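Local coordinates for ferrichrome ABC transporter substrate-binding protein (Staphylococcus pseudintermedius, PDB 5FLY), which probably binds ferrichrome-type iron(III) siderophores as the solute-binding component of an ABC importer and hands them over for uptake into the cell, at residues D51-F63 against S255-V267. Sequence-based numbering, arbitrary orientation.
Sequences DQVDQSPVLAKQF and SVYWYNDPYTLDV. With 7PG (2,5,8,11,14,17,20,23-octaoxapentacosan-25-ol), chain P.
Gln62 bends back at chi2 (-55°), which lays CG and the amide over one face of the Tyr263 ring. Gln62 CG stands 3.9 Å from the centroid of the Tyr263 ring, almost on the normal. The amide plane is only 13° from that of the ring. Lys61 NZ steadies the amide, bonding to Gln62 OE1 in the carbonyl plane and also to Val58 O. Val58 holds CG1 anti to its backbone N (chi1 178°), which sends that branch to Tyr263 CB at 3.7 Å while CG2 meets Val256 and Val267; the side chain is a knob among Val256, Tyr263, Thr264 and Val267. Leu59 CD1 rests on the face of the Tyr259 ring in a CH-pi contact, 3.7 Å from Tyr259 CD2, while Leu59 CD2 lies against the Asp261 carboxylate.

Two N-caps come close here. Ser56 OG takes a nearly straight bond from Leu59 N, and Asp261 OD2 receives Thr264 N from above the carboxylate plane. One water joins the caps indirectly: it lies 2.7 Å from Ser56 OG and donates to Val256 O and to Thr264 OG1, whose hydroxyl donates to Asp261 OD1. Another water links Gln52 O to Tyr259 OH.

Trp258, whose NE1 bonds to Glu162, takes the bound polyether on one face, with O1 over its centre, and Ser255 CA on the opposite face. Helix 57-62, in the parallel-sheet lobe, thus packs against helix 254-257, which follows a strand of the other lobe, and the start of helix 262-278, beside the polyether pocket; two lobes bridged by a long helix, here 127-152, mark class III solute-binding proteins.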
ATOM      1  N   ASP A  51      11.611  -8.736  -7.021  1.00 13.39           N
ATOM      2  CA  ASP A  51      12.789  -8.021  -6.565  1.00 14.55           C
ATOM      3  C   ASP A  51      12.426  -6.583  -6.173  1.00 11.70           C
ATOM      4  O   ASP A  51      13.266  -5.863  -5.626  1.00 11.73           O
ATOM      5  CB  ASP A  51      13.914  -8.049  -7.617  1.00 16.28           C
ATOM      6  CG  ASP A  51      13.540  -7.385  -8.930  1.00 20.34           C
ATOM      7  OD1 ASP A  51      12.561  -6.621  -8.999  1.00 20.67           O
ATOM      8  OD2 ASP A  51      14.276  -7.633  -9.910  1.00 23.77           O
ATOM      9  N   GLN A  52      11.180  -6.170  -6.416  1.00 11.87           N
ATOM     10  CA  GLN A  52      10.757  -4.835  -6.007  1.00 13.02           C
ATOM     11  C   GLN A  52      10.735  -4.681  -4.488  1.00 12.43           C
ATOM     12  O   GLN A  52      10.789  -3.564  -3.984  1.00 14.74           O
ATOM     13  CB  GLN A  52       9.374  -4.501  -6.573  1.00 15.26           C
ATOM     14  CG  GLN A  52       9.385  -4.212  -8.054  1.00 18.45           C
ATOM     15  CD  GLN A  52       8.032  -3.725  -8.542  1.00 20.98           C
ATOM     16  OE1 GLN A  52       7.675  -2.548  -8.379  1.00 22.74           O
ATOM     17  NE2 GLN A  52       7.269  -4.628  -9.131  1.00 22.11           N
ATOM     18  N   VAL A  53      10.650  -5.783  -3.743  1.00  9.24           N
ATOM     19  CA  VAL A  53      10.588  -5.652  -2.286  1.00  7.83           C
ATOM     20  C   VAL A  53      11.893  -5.087  -1.734  1.00 10.23           C
ATOM     21  O   VAL A  53      11.907  -4.467  -0.673  1.00 12.40           O
ATOM     22  CB  VAL A  53      10.270  -7.000  -1.568  1.00 10.02           C
ATOM     23  CG1 VAL A  53       8.914  -7.546  -2.028  1.00 12.66           C
ATOM     24  CG2 VAL A  53      11.359  -8.032  -1.759  1.00  9.13           C
ATOM     25  N   ASP A  54      12.985  -5.258  -2.469  1.00 11.13           N
ATOM     26  CA  ASP A  54      14.271  -4.775  -1.988  1.00 11.67           C
ATOM     27  C   ASP A  54      14.388  -3.259  -2.036  1.00 12.77           C
ATOM     28  O   ASP A  54      15.283  -2.692  -1.403  1.00 14.47           O
ATOM     29  CB  ASP A  54      15.399  -5.421  -2.777  1.00 11.01           C
ATOM     30  CG  ASP A  54      15.750  -6.807  -2.243  1.00 14.39           C
ATOM     31  OD1 ASP A  54      15.279  -7.153  -1.134  1.00 15.99           O
ATOM     32  OD2 ASP A  54      16.497  -7.538  -2.932  1.00 17.73           O
ATOM     33  N   GLN A  55      13.486  -2.606  -2.759  1.00 14.13           N
ATOM     34  CA  GLN A  55      13.495  -1.155  -2.829  1.00 15.07           C
ATOM     35  C   GLN A  55      12.768  -0.512  -1.646  1.00 15.52           C
ATOM     36  O   GLN A  55      12.894   0.689  -1.438  1.00 17.76           O
ATOM     37  CB  GLN A  55      12.893  -0.696  -4.152  1.00 17.03           C
ATOM     38  CG  GLN A  55      13.840  -0.939  -5.322  1.00 19.70           C
ATOM     39  CD  GLN A  55      13.186  -1.677  -6.465  1.00 26.90           C
ATOM     40  OE1 GLN A  55      12.129  -1.275  -6.963  1.00 30.20           O
ATOM     41  NE2 GLN A  55      13.819  -2.757  -6.902  1.00 30.25           N
ATOM     42  N   SER A  56      12.021  -1.306  -0.879  1.00 11.76           N
ATOM     43  CA  SER A  56      11.460  -0.849   0.399  1.00 11.02           C
ATOM     44  C   SER A  56      12.347  -1.260   1.571  1.00 12.29           C
ATOM     45  O   SER A  56      12.627  -2.448   1.744  1.00 12.93           O
ATOM     46  CB  SER A  56      10.060  -1.416   0.625  1.00 12.69           C
ATOM     47  OG  SER A  56       9.727  -1.333   2.009  1.00 12.34           O
ATOM     48  N   PRO A  57      12.790  -0.286   2.392  1.00 14.84           N
ATOM     49  CA  PRO A  57      13.638  -0.671   3.523  1.00 15.26           C
ATOM     50  C   PRO A  57      12.905  -1.608   4.468  1.00 15.15           C
ATOM     51  O   PRO A  57      13.532  -2.458   5.101  1.00 17.54           O
ATOM     52  CB  PRO A  57      13.957   0.665   4.202  1.00 16.59           C
ATOM     53  CG  PRO A  57      13.748   1.694   3.131  1.00 19.45           C
ATOM     54  CD  PRO A  57      12.641   1.178   2.283  1.00 16.94           C
ATOM     55  N   VAL A  58      11.586  -1.457   4.533  1.00 13.55           N
ATOM     56  CA  VAL A  58      10.759  -2.266   5.415  1.00 15.00           C
ATOM     57  C   VAL A  58      10.728  -3.709   4.936  1.00 13.11           C
ATOM     58  O   VAL A  58      11.024  -4.628   5.693  1.00 15.42           O
ATOM     59  CB  VAL A  58       9.317  -1.727   5.485  1.00 16.04           C
ATOM     60  CG1 VAL A  58       8.441  -2.625   6.376  1.00 13.73           C
ATOM     61  CG2 VAL A  58       9.314  -0.273   5.993  1.00 17.62           C
ATOM     62  N   LEU A  59      10.341  -3.909   3.682  1.00 10.09           N
ATOM     63  CA  LEU A  59      10.217  -5.265   3.159  1.00  8.83           C
ATOM     64  C   LEU A  59      11.576  -5.928   2.911  1.00  8.72           C
ATOM     65  O   LEU A  59      11.691  -7.134   3.053  1.00  9.44           O
ATOM     66  CB  LEU A  59       9.393  -5.271   1.871  1.00  9.63           C
ATOM     67  CG  LEU A  59       7.986  -4.683   1.995  1.00 10.63           C
ATOM     68  CD1 LEU A  59       7.294  -4.687   0.636  1.00 11.34           C
ATOM     69  CD2 LEU A  59       7.148  -5.430   3.021  1.00 12.05           C
ATOM     70  N   ALA A  60      12.605  -5.156   2.558  1.00 11.31           N
ATOM     71  CA  ALA A  60      13.902  -5.748   2.228  1.00 11.88           C
ATOM     72  C   ALA A  60      14.438  -6.582   3.384  1.00 14.28           C
ATOM     73  O   ALA A  60      14.965  -7.672   3.176  1.00 15.34           O
ATOM     74  CB  ALA A  60      14.919  -4.657   1.836  1.00 12.60           C
ATOM     75  N   LYS A  61      14.292  -6.087   4.607  1.00 15.76           N
ATOM     76  CA  LYS A  61      14.838  -6.808   5.753  1.00 15.77           C
ATOM     77  C   LYS A  61      14.038  -8.083   6.047  1.00 13.58           C
ATOM     78  O   LYS A  61      14.547  -8.989   6.688  1.00 15.15           O
ATOM     79  CB  LYS A  61      14.882  -5.911   6.991  1.00 18.26           C
ATOM     80  CG  LYS A  61      13.575  -5.313   7.356  1.00 21.82           C
ATOM     81  CD  LYS A  61      13.632  -4.592   8.697  1.00 26.24           C
ATOM     82  CE  LYS A  61      12.303  -3.878   8.971  1.00 26.84           C
ATOM     83  NZ  LYS A  61      11.100  -4.715   8.606  1.00 22.41           N
ATOM     84  N   GLN A  62      12.794  -8.159   5.578  1.00 11.74           N
ATOM     85  CA  GLN A  62      11.970  -9.351   5.795  1.00 11.23           C
ATOM     86  C   GLN A  62      12.190 -10.470   4.770  1.00 12.10           C
ATOM     87  O   GLN A  62      11.688 -11.581   4.977  1.00 12.40           O
ATOM     88  CB  GLN A  62      10.481  -8.983   5.783  1.00 11.02           C
ATOM     89  CG  GLN A  62      10.061  -7.980   6.852  1.00 12.30           C
ATOM     90  CD  GLN A  62      10.426  -8.417   8.258  1.00 15.34           C
ATOM     91  OE1 GLN A  62      10.737  -7.584   9.111  1.00 20.17           O
ATOM     92  NE2 GLN A  62      10.375  -9.725   8.516  1.00 13.39           N
ATOM     93  N   PHE A  63      12.902 -10.178   3.675  1.00 11.53           N
ATOM     94  CA  PHE A  63      13.026 -11.116   2.561  1.00 11.19           C
ATOM     95  C   PHE A  63      14.487 -11.424   2.205  1.00 13.56           C
ATOM     96  O   PHE A  63      14.797 -11.843   1.083  1.00 11.76           O
ATOM     97  CB  PHE A  63      12.275 -10.562   1.334  1.00 10.82           C
ATOM     98  CG  PHE A  63      10.780 -10.687   1.450  1.00 10.43           C
ATOM     99  CD1 PHE A  63      10.166 -11.920   1.302  1.00 10.53           C
ATOM    100  CD2 PHE A  63       9.992  -9.587   1.747  1.00 11.78           C
ATOM    101  CE1 PHE A  63       8.795 -12.041   1.426  1.00  9.99           C
ATOM    102  CE2 PHE A  63       8.622  -9.718   1.879  1.00 10.53           C
ATOM    103  CZ  PHE A  63       8.029 -10.949   1.716  1.00 10.04           C
ATOM    104  N   SER A 255       9.900   5.318  -0.329  1.00 10.78           N
ATOM    105  CA  SER A 255      10.259   3.901  -0.451  1.00 10.64           C
ATOM    106  C   SER A 255       9.745   3.115   0.749  1.00 11.11           C
ATOM    107  O   SER A 255       9.493   1.920   0.635  1.00 13.03           O
ATOM    108  CB  SER A 255      11.768   3.722  -0.602  1.00 12.18           C
ATOM    109  OG  SER A 255      12.470   3.995   0.595  1.00 14.48           O
ATOM    110  N   VAL A 256       9.600   3.791   1.888  1.00  9.02           N
ATOM    111  CA  VAL A 256       9.021   3.174   3.072  1.00 10.75           C
ATOM    112  C   VAL A 256       7.502   3.131   2.956  1.00 10.28           C
ATOM    113  O   VAL A 256       6.863   2.164   3.365  1.00 13.32           O
ATOM    114  CB  VAL A 256       9.423   3.946   4.352  1.00 12.03           C
ATOM    115  CG1 VAL A 256       8.578   3.519   5.557  1.00 15.58           C
ATOM    116  CG2 VAL A 256      10.897   3.733   4.645  1.00 11.95           C
ATOM    117  N   TYR A 257       6.928   4.188   2.387  1.00  8.80           N
ATOM    118  CA  TYR A 257       5.476   4.415   2.426  1.00  8.25           C
ATOM    119  C   TYR A 257       4.661   3.809   1.275  1.00  7.85           C
ATOM    120  O   TYR A 257       3.432   3.860   1.309  1.00  6.97           O
ATOM    121  CB  TYR A 257       5.213   5.924   2.469  1.00  7.58           C
ATOM    122  CG  TYR A 257       5.191   6.512   3.857  1.00  8.98           C
ATOM    123  CD1 TYR A 257       6.354   6.624   4.616  1.00  8.02           C
ATOM    124  CD2 TYR A 257       4.004   6.949   4.416  1.00 10.74           C
ATOM    125  CE1 TYR A 257       6.325   7.153   5.889  1.00  8.90           C
ATOM    126  CE2 TYR A 257       3.965   7.475   5.689  1.00  9.24           C
ATOM    127  CZ  TYR A 257       5.137   7.576   6.417  1.00  9.57           C
ATOM    128  OH  TYR A 257       5.112   8.106   7.678  1.00 11.25           O
ATOM    129  N   TRP A 258       5.310   3.256   0.256  1.00  8.50           N
ATOM    130  CA  TRP A 258       4.558   2.776  -0.908  1.00 10.95           C
ATOM    131  C   TRP A 258       3.520   1.712  -0.571  1.00  9.64           C
ATOM    132  O   TRP A 258       2.445   1.692  -1.168  1.00 10.43           O
ATOM    133  CB  TRP A 258       5.480   2.194  -1.974  1.00 11.15           C
ATOM    134  CG  TRP A 258       6.217   3.204  -2.778  1.00 11.13           C
ATOM    135  CD1 TRP A 258       5.760   4.424  -3.189  1.00 10.56           C
ATOM    136  CD2 TRP A 258       7.562   3.091  -3.247  1.00 11.79           C
ATOM    137  NE1 TRP A 258       6.745   5.078  -3.894  1.00 12.00           N
ATOM    138  CE2 TRP A 258       7.861   4.278  -3.941  1.00 11.82           C
ATOM    139  CE3 TRP A 258       8.548   2.093  -3.148  1.00 14.64           C
ATOM    140  CZ2 TRP A 258       9.099   4.499  -4.536  1.00 13.49           C
ATOM    141  CZ3 TRP A 258       9.787   2.322  -3.743  1.00 15.29           C
ATOM    142  CH2 TRP A 258      10.046   3.512  -4.424  1.00 14.10           C
ATOM    143  N   TYR A 259       3.853   0.805   0.342  1.00  8.00           N
ATOM    144  CA  TYR A 259       3.046  -0.407   0.542  1.00  9.00           C
ATOM    145  C   TYR A 259       1.997  -0.268   1.666  1.00  8.99           C
ATOM    146  O   TYR A 259       1.975   0.731   2.387  1.00  9.41           O
ATOM    147  CB  TYR A 259       3.998  -1.598   0.779  1.00 10.31           C
ATOM    148  CG  TYR A 259       4.813  -1.849  -0.474  1.00  9.64           C
ATOM    149  CD1 TYR A 259       4.222  -2.441  -1.576  1.00 11.52           C
ATOM    150  CD2 TYR A 259       6.132  -1.433  -0.581  1.00  9.70           C
ATOM    151  CE1 TYR A 259       4.924  -2.648  -2.747  1.00 13.81           C
ATOM    152  CE2 TYR A 259       6.848  -1.630  -1.764  1.00 10.98           C
ATOM    153  CZ  TYR A 259       6.228  -2.234  -2.837  1.00 13.08           C
ATOM    154  OH  TYR A 259       6.911  -2.440  -4.015  1.00 13.18           O
ATOM    155  N   ASN A 260       1.106  -1.255   1.783  1.00 10.34           N
ATOM    156  CA  ASN A 260       0.061  -1.226   2.805  1.00  9.56           C
ATOM    157  C   ASN A 260      -0.104  -2.574   3.505  1.00  7.47           C
ATOM    158  O   ASN A 260      -1.163  -2.885   4.029  1.00  7.29           O
ATOM    159  CB  ASN A 260      -1.287  -0.749   2.210  1.00 10.73           C
ATOM    160  CG  ASN A 260      -1.819  -1.638   1.078  1.00 10.21           C
ATOM    161  OD1 ASN A 260      -1.329  -2.734   0.819  1.00  8.96           O
ATOM    162  ND2 ASN A 260      -2.853  -1.148   0.399  1.00 12.53           N
ATOM    163  N   ASP A 261       0.968  -3.361   3.493  1.00  6.97           N
ATOM    164  CA  ASP A 261       1.055  -4.603   4.265  1.00  7.53           C
ATOM    165  C   ASP A 261       1.223  -4.319   5.772  1.00  6.69           C
ATOM    166  O   ASP A 261       1.594  -3.213   6.171  1.00  6.48           O
ATOM    167  CB  ASP A 261       2.240  -5.402   3.767  1.00  8.34           C
ATOM    168  CG  ASP A 261       3.526  -4.672   4.019  1.00  9.10           C
ATOM    169  OD1 ASP A 261       3.882  -3.809   3.184  1.00  9.24           O
ATOM    170  OD2 ASP A 261       4.136  -4.898   5.101  1.00  8.69           O
ATOM    171  N   PRO A 262       1.014  -5.334   6.626  1.00  7.83           N
ATOM    172  CA  PRO A 262       1.131  -5.094   8.077  1.00  7.46           C
ATOM    173  C   PRO A 262       2.487  -4.546   8.548  1.00  8.41           C
ATOM    174  O   PRO A 262       2.488  -3.784   9.521  1.00  9.72           O
ATOM    175  CB  PRO A 262       0.862  -6.481   8.681  1.00  7.58           C
ATOM    176  CG  PRO A 262      -0.029  -7.163   7.635  1.00  8.78           C
ATOM    177  CD  PRO A 262       0.482  -6.672   6.315  1.00  8.76           C
ATOM    178  N   TYR A 263       3.611  -4.932   7.940  1.00  9.78           N
ATOM    179  CA  TYR A 263       4.907  -4.396   8.374  1.00 10.34           C
ATOM    180  C   TYR A 263       4.953  -2.904   8.072  1.00 10.10           C
ATOM    181  O   TYR A 263       5.283  -2.096   8.926  1.00  9.87           O
ATOM    182  CB  TYR A 263       6.080  -5.096   7.683  1.00  9.10           C
ATOM    183  CG  TYR A 263       6.272  -6.543   8.050  1.00  7.70           C
ATOM    184  CD1 TYR A 263       6.918  -6.903   9.230  1.00  9.84           C
ATOM    185  CD2 TYR A 263       5.843  -7.555   7.195  1.00  9.03           C
ATOM    186  CE1 TYR A 263       7.105  -8.234   9.558  1.00  9.57           C
ATOM    187  CE2 TYR A 263       6.033  -8.883   7.503  1.00  9.04           C
ATOM    188  CZ  TYR A 263       6.658  -9.222   8.691  1.00 10.32           C
ATOM    189  OH  TYR A 263       6.852 -10.552   9.020  1.00  9.17           O
ATOM    190  N   THR A 264       4.587  -2.549   6.849  1.00  7.83           N
ATOM    191  CA  THR A 264       4.616  -1.158   6.421  1.00  7.00           C
ATOM    192  C   THR A 264       3.618  -0.350   7.222  1.00  9.25           C
ATOM    193  O   THR A 264       3.912   0.778   7.619  1.00  9.53           O
ATOM    194  CB  THR A 264       4.317  -1.008   4.918  1.00  8.29           C
ATOM    195  OG1 THR A 264       5.302  -1.722   4.154  1.00 10.19           O
ATOM    196  CG2 THR A 264       4.346   0.454   4.529  1.00  8.89           C
ATOM    197  N   LEU A 265       2.446  -0.932   7.469  1.00  8.43           N
ATOM    198  CA  LEU A 265       1.405  -0.271   8.249  1.00  8.82           C
ATOM    199  C   LEU A 265       1.917   0.085   9.644  1.00  8.48           C
ATOM    200  O   LEU A 265       1.702   1.197  10.112  1.00  8.14           O
ATOM    201  CB  LEU A 265       0.153  -1.148   8.334  1.00  6.91           C
ATOM    202  CG  LEU A 265      -0.705  -1.297   7.075  1.00  8.09           C
ATOM    203  CD1 LEU A 265      -1.761  -2.407   7.272  1.00  8.49           C
ATOM    204  CD2 LEU A 265      -1.375   0.012   6.673  1.00 10.10           C
ATOM    205  N   ASP A 266       2.623  -0.832  10.303  1.00  9.09           N
ATOM    206  CA  ASP A 266       3.146  -0.536  11.645  1.00 10.83           C
ATOM    207  C   ASP A 266       4.121   0.642  11.613  1.00 10.87           C
ATOM    208  O   ASP A 266       4.033   1.556  12.429  1.00 11.31           O
ATOM    209  CB  ASP A 266       3.832  -1.768  12.258  1.00 15.05           C
ATOM    210  CG  ASP A 266       2.841  -2.820  12.758  1.00 21.10           C
ATOM    211  OD1 ASP A 266       1.656  -2.482  12.993  1.00 21.94           O
ATOM    212  OD2 ASP A 266       3.266  -3.992  12.943  1.00 24.03           O
ATOM    213  N   VAL A 267       5.034   0.628  10.648  1.00 10.32           N
ATOM    214  CA  VAL A 267       6.038   1.668  10.532  1.00 10.56           C
ATOM    215  C   VAL A 267       5.411   3.025  10.209  1.00  9.77           C
ATOM    216  O   VAL A 267       5.746   4.047  10.839  1.00  9.55           O
ATOM    217  CB  VAL A 267       7.073   1.291   9.451  1.00 10.18           C
ATOM    218  CG1 VAL A 267       8.049   2.432   9.192  1.00 10.32           C
ATOM    219  CG2 VAL A 267       7.831   0.050   9.896  1.00 11.04           C
TER
HETATM  220  C2  7PG P1295       5.743   1.103  -6.432  1.00 40.77           C
HETATM  221  O1  7PG P1295       6.664   2.144  -6.614  1.00 42.64           O
HETATM  222  C3  7PG P1295       6.062   3.381  -6.863  1.00 40.90           C
HETATM  223  C4  7PG P1295       6.104   3.692  -8.356  1.00 43.06           C
HETATM  224  O2  7PG P1295       5.851   5.051  -8.594  1.00 46.21           O
HETATM  225  C5  7PG P1295       4.674   5.536  -8.016  1.00 41.44           C
HETATM  226  C6  7PG P1295       3.994   6.567  -8.911  1.00 39.74           C
HETATM  227  O3  7PG P1295       2.602   6.454  -8.777  1.00 39.09           O
HETATM  228  C7  7PG P1295       1.974   5.507  -9.596  1.00 36.54           C
HETATM  229  C8  7PG P1295       0.543   5.285  -9.100  1.00 36.60           C
HETATM  230  O4  7PG P1295      -0.118   4.248  -9.782  1.00 39.19           O
HETATM  231  C9  7PG P1295       0.510   3.006  -9.699  1.00 41.26           C
HETATM  232  C10 7PG P1295      -0.454   1.823  -9.815  1.00 42.84           C
HETATM  233  O5  7PG P1295       0.092   0.788  -9.036  1.00 45.83           O
HETATM  234  C11 7PG P1295      -0.732  -0.303  -8.724  1.00 44.30           C
HETATM  235  C12 7PG P1295      -0.188  -0.999  -7.473  1.00 41.54           C
HETATM  236  O6  7PG P1295      -1.135  -0.959  -6.435  1.00 41.35           O
HETATM  237  C13 7PG P1295      -0.980   0.030  -5.454  1.00 39.58           C
HETATM  238  C14 7PG P1295       0.243  -0.270  -4.593  1.00 38.24           C
HETATM  239  O7  7PG P1295      -0.086  -0.033  -3.255  1.00 43.04           O
HETATM  240  C15 7PG P1295       0.619  -0.809  -2.322  1.00 43.85           C
HETATM  241  O   HOH W   1       9.306  -1.230  -4.098  1.00 17.83           O
HETATM  242  O   HOH W   2       7.252  -0.483   2.758  1.00 12.00           O
HETATM  243  O   HOH W   3       8.855 -10.935  10.663  1.00 30.52           O